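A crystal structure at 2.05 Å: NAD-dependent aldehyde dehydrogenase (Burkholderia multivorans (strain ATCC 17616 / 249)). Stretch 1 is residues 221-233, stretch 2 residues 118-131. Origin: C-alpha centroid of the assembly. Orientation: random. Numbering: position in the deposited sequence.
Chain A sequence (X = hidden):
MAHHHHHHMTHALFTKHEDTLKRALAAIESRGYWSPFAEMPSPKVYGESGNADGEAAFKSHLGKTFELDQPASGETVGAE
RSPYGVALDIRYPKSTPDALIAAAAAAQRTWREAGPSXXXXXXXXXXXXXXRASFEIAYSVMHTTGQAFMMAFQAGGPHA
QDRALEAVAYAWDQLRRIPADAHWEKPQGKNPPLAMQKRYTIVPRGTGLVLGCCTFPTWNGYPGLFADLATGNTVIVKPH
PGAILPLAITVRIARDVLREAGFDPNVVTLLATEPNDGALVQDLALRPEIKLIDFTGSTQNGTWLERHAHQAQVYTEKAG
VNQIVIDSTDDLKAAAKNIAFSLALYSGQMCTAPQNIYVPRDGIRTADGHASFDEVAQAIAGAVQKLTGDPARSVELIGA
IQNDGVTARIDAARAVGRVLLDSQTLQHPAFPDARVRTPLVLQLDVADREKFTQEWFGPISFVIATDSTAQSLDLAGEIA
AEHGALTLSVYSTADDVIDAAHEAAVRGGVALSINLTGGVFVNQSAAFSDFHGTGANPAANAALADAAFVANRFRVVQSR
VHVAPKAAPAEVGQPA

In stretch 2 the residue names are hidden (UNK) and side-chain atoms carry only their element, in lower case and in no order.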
# COMPACT_ATOMS: atom_id res chain seq x y z
N GLY A 221 -7.42 17.53 -3.87
CA GLY A 221 -6.08 17.74 -3.35
C GLY A 221 -5.93 17.45 -1.86
O GLY A 221 -4.89 16.95 -1.43
N TYR A 222 -6.96 17.76 -1.08
CA TYR A 222 -6.84 17.63 0.38
C TYR A 222 -6.54 16.22 0.85
O TYR A 222 -5.75 16.09 1.80
CB TYR A 222 -8.11 18.13 1.08
CG TYR A 222 -8.18 19.62 1.22
CD1 TYR A 222 -7.27 20.44 0.59
CD2 TYR A 222 -9.19 20.20 1.98
CE1 TYR A 222 -7.36 21.84 0.71
CE2 TYR A 222 -9.28 21.56 2.10
CZ TYR A 222 -8.36 22.38 1.48
OH TYR A 222 -8.47 23.74 1.63
N PRO A 223 -7.16 15.14 0.32
CA PRO A 223 -6.88 13.81 0.90
C PRO A 223 -5.40 13.44 0.88
O PRO A 223 -4.89 12.95 1.89
CB PRO A 223 -7.72 12.87 0.02
CG PRO A 223 -8.88 13.72 -0.41
CD PRO A 223 -8.25 15.07 -0.67
N GLY A 224 -4.69 13.68 -0.22
CA GLY A 224 -3.27 13.40 -0.25
C GLY A 224 -2.46 14.33 0.64
O GLY A 224 -1.54 13.89 1.34
N LEU A 225 -2.80 15.62 0.64
CA LEU A 225 -2.06 16.59 1.45
C LEU A 225 -2.12 16.25 2.93
O LEU A 225 -1.09 16.21 3.62
CB LEU A 225 -2.62 17.99 1.19
CG LEU A 225 -2.29 19.14 2.16
CD1 LEU A 225 -0.79 19.38 2.27
CD2 LEU A 225 -3.02 20.42 1.71
N PHE A 226 -3.31 15.95 3.44
CA PHE A 226 -3.48 15.71 4.86
C PHE A 226 -3.14 14.28 5.26
O PHE A 226 -2.73 14.05 6.40
CB PHE A 226 -4.91 16.10 5.27
CG PHE A 226 -5.09 17.58 5.33
CD1 PHE A 226 -4.68 18.29 6.45
CD2 PHE A 226 -5.57 18.28 4.23
CE1 PHE A 226 -4.79 19.67 6.49
CE2 PHE A 226 -5.69 19.66 4.27
CZ PHE A 226 -5.30 20.36 5.41
N ALA A 227 -3.28 13.30 4.35
CA ALA A 227 -2.68 11.99 4.62
C ALA A 227 -1.16 12.10 4.79
O ALA A 227 -0.56 11.41 5.63
CB ALA A 227 -3.02 11.01 3.50
N ASP A 228 -0.53 12.93 3.95
CA ASP A 228 0.91 13.16 4.06
C ASP A 228 1.24 13.79 5.41
O ASP A 228 2.10 13.29 6.14
CB ASP A 228 1.38 14.07 2.92
CG ASP A 228 1.61 13.33 1.59
OD1 ASP A 228 1.59 12.09 1.57
OD2 ASP A 228 1.81 14.03 0.56
N LEU A 229 0.54 14.88 5.76
CA LEU A 229 0.86 15.62 6.98
C LEU A 229 0.58 14.79 8.22
O LEU A 229 1.39 14.76 9.15
CB LEU A 229 0.05 16.92 7.04
CG LEU A 229 0.53 18.08 6.17
CD1 LEU A 229 -0.49 19.23 6.28
CD2 LEU A 229 1.94 18.52 6.62
N ALA A 230 -0.56 14.09 8.25
CA ALA A 230 -0.95 13.27 9.39
C ALA A 230 -0.01 12.10 9.63
O ALA A 230 -0.07 11.47 10.69
CB ALA A 230 -2.39 12.75 9.21
N THR A 231 0.81 11.74 8.65
CA THR A 231 1.80 10.70 8.87
C THR A 231 3.21 11.28 8.94
O THR A 231 4.19 10.54 8.75
CB THR A 231 1.70 9.62 7.78
OG1 THR A 231 1.78 10.23 6.49
CG2 THR A 231 0.34 8.87 7.90
N GLY A 232 3.33 12.58 9.18
CA GLY A 232 4.62 13.18 9.49
C GLY A 232 5.47 13.57 8.31
O GLY A 232 6.63 13.94 8.50
N ASN A 233 4.94 13.50 7.10
CA ASN A 233 5.72 13.86 5.94
C ASN A 233 5.70 15.37 5.75
O ASN A 233 4.81 16.06 6.24
CB ASN A 233 5.16 13.16 4.69
CG ASN A 233 5.25 11.66 4.80
OD1 ASN A 233 6.30 11.09 4.55
ND2 ASN A 233 4.17 11.01 5.23
N UNK A 118 1.50 15.26 17.34
CA UNK A 118 1.70 16.54 16.68
C UNK A 118 1.19 16.51 15.24
O UNK A 118 0.57 17.48 14.78
c UNK A 118 3.18 16.90 16.69
N UNK A 119 1.48 15.44 14.50
CA UNK A 119 1.03 15.39 13.11
C UNK A 119 -0.48 15.47 13.02
O UNK A 119 -1.03 16.24 12.22
c UNK A 119 1.53 14.12 12.41
c UNK A 119 3.97 10.17 12.45
c UNK A 119 3.08 11.24 12.39
n UNK A 119 5.17 14.06 13.02
c UNK A 119 5.83 11.64 12.93
c UNK A 119 4.95 12.71 12.87
c UNK A 119 3.97 14.73 12.88
c UNK A 119 3.57 12.54 12.61
c UNK A 119 2.97 13.83 12.61
c UNK A 119 5.33 10.38 12.71
N UNK A 120 -1.17 14.71 13.87
CA UNK A 120 -2.63 14.70 13.87
C UNK A 120 -3.17 16.01 14.42
O UNK A 120 -4.08 16.62 13.84
c UNK A 120 -2.98 11.80 12.75
c UNK A 120 -3.16 13.49 14.67
c UNK A 120 -2.59 12.15 14.15
c UNK A 120 -4.69 13.48 14.71
N UNK A 121 -2.62 16.47 15.54
CA UNK A 121 -3.13 17.70 16.13
C UNK A 121 -2.98 18.89 15.21
O UNK A 121 -3.92 19.67 15.01
N UNK A 122 -1.79 19.05 14.62
CA UNK A 122 -1.58 20.15 13.69
C UNK A 122 -2.53 20.02 12.49
O UNK A 122 -3.12 21.01 12.03
c UNK A 122 0.78 20.77 14.38
c UNK A 122 0.07 21.03 11.97
c UNK A 122 -0.10 20.21 13.25
N UNK A 123 -2.69 18.81 11.97
CA UNK A 123 -3.62 18.61 10.86
C UNK A 123 -5.04 19.03 11.23
O UNK A 123 -5.72 19.71 10.46
c UNK A 123 -3.59 17.16 10.38
o UNK A 123 -2.35 16.89 9.74
N UNK A 124 -5.51 18.63 12.42
CA UNK A 124 -6.88 18.94 12.80
C UNK A 124 -7.07 20.43 13.02
O UNK A 124 -8.14 20.98 12.74
c UNK A 124 -8.21 16.18 12.82
c UNK A 124 -7.28 18.16 14.05
c UNK A 124 -7.21 16.64 13.88
c UNK A 124 -7.41 15.89 15.21
N UNK A 125 -6.04 21.10 13.54
CA UNK A 125 -6.11 22.55 13.72
C UNK A 125 -6.14 23.27 12.38
O UNK A 125 -6.89 24.24 12.22
o UNK A 125 -6.17 26.41 15.33
c UNK A 125 -5.99 25.18 15.49
c UNK A 125 -4.94 23.02 14.59
c UNK A 125 -4.83 24.54 14.73
o UNK A 125 -6.70 24.49 16.25
N UNK A 126 -5.32 22.83 11.43
CA UNK A 126 -5.37 23.41 10.09
C UNK A 126 -6.79 23.29 9.53
O UNK A 126 -7.35 24.26 9.00
c UNK A 126 -4.34 22.74 9.16
c UNK A 126 -4.60 23.16 7.70
c UNK A 126 -2.90 23.02 9.63
c UNK A 126 -1.84 22.18 8.92
N UNK A 127 -7.40 22.10 9.66
CA UNK A 127 -8.76 21.89 9.15
C UNK A 127 -9.77 22.82 9.80
O UNK A 127 -10.68 23.34 9.14
c UNK A 127 -8.38 19.46 8.43
c UNK A 127 -9.17 20.42 9.33
c UNK A 127 -8.81 18.02 8.60
c UNK A 127 -8.55 19.91 7.00
N UNK A 128 -9.64 23.05 11.11
CA UNK A 128 -10.53 23.98 11.79
C UNK A 128 -10.41 25.37 11.19
O UNK A 128 -11.43 26.04 10.95
c UNK A 128 -10.20 24.02 13.29
N UNK A 129 -9.19 25.81 10.90
CA UNK A 129 -9.00 27.14 10.33
C UNK A 129 -9.44 27.19 8.88
O UNK A 129 -9.94 28.22 8.41
c UNK A 129 -7.54 27.56 10.47
c UNK A 129 -5.80 28.41 12.12
c UNK A 129 -4.18 28.88 13.92
n UNK A 129 -3.78 28.69 15.17
n UNK A 129 -3.48 29.68 13.12
n UNK A 129 -5.28 28.28 13.48
c UNK A 129 -7.05 27.56 11.92
N UNK A 130 -9.25 26.11 8.14
CA UNK A 130 -9.75 26.09 6.77
C UNK A 130 -11.27 26.24 6.76
O UNK A 130 -11.81 27.00 5.96
c UNK A 130 -7.37 25.68 4.81
c UNK A 130 -7.61 23.24 5.21
c UNK A 130 -7.83 24.62 5.78
c UNK A 130 -9.32 24.80 6.07
N UNK A 131 -11.96 25.57 7.69
CA UNK A 131 -13.41 25.74 7.77
C UNK A 131 -13.79 27.19 8.03
O UNK A 131 -14.72 27.71 7.41
c UNK A 131 -15.53 24.88 8.86
c UNK A 131 -14.01 24.84 8.85
o UNK A 131 -16.15 25.20 9.86
n UNK A 131 -16.13 24.54 7.72

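Position 118 has one side-chain carbon, out of reach of stretch 1. It is Ala118.

Position 119 carries one carbon, then fused five- and six-membered rings holding eight carbons and one nitrogen. The rings lie against the backbone of Thr231 and Gly232, and the first carbon meets Leu229 O. Only tryptophan fits. Trp119 CD2 is 3.4 Å from Gly232 CA, and Trp119 CB is 3.3 Å from Leu229 O.

Position 120 has four carbons, forked at the first, with one arm two carbons long. The CA-to-CB bond points away, but a carbon at the end lies against Ala230 CB. It is Ile120; Ile120 CD1 is 3.7 Å from Ala230 CB.

Position 121 has no side-chain atoms and is Gly121.

Position 122 has one carbon carrying two more, and no close contact. The atoms fit Val122.

Position 123 has one carbon, then one oxygen, which lies near Leu229 CB. It is Ser123. Ser123 OG donates a hydrogen bond to Trp119 O at 2.9 Å, one turn back in its own helix. Ser123 OG is also 3.6 Å from Leu229 CB.

Position 124 has four carbons, forked at the second, and does not touch stretch 1. It is Leu124.

Position 125 has three carbons, the third carrying two oxygens. It is Glu125, also out of reach.

Position 126 has four carbons, forked at the first, one arm two carbons long. One carbon lies at the edge of the Phe226 ring. It is Ile126; Ile126 CG2 is 3.7 Å from Phe226 CZ.

Position 127 has four carbons, forked at the second. One sits over a face of the Phe226 ring. It is Leu127; Leu127 CD2 is 3.9 Å from the Phe226 ring centroid, a CH-pi contact.

Position 128 has one carbon and is Ala128.

Position 129 has three carbons, a nitrogen, then a carbon carrying two nitrogens: Arg129. Arg129 NE forms a salt bridge with Glu125 OE2 at 2.8 Å.

Position 130 has four carbons, forked at the second. One touches Phe226 and Tyr222. It is Leu130; Leu130 CD1 is 3.7 Å from both Phe226 CZ and Tyr222 OH.

Position 131 has two carbons, the second carrying one oxygen and one nitrogen. It is Asn131, out of reach.

The helices run roughly antiparallel, at 145°, with axes 8.9 Å apart at closest approach. No hydrogen bond crosses between the stretches; packing joins them. Phe226 is a knob in a hole formed by Ser123, Ile126, Leu127 and Leu130. At the other end, the Trp119 ring lies over the backbone of Thr231 and Gly232. Gly232 CA makes a CH-pi contact, 3.4 Å from the Trp119 five-membered ring centroid. A CB on Gly232 would lie 2.6 Å from Trp119 CE2, a clash. Its positive phi also favours glycine.

Stretch 2 118-131: AWIGVSLEILARLN
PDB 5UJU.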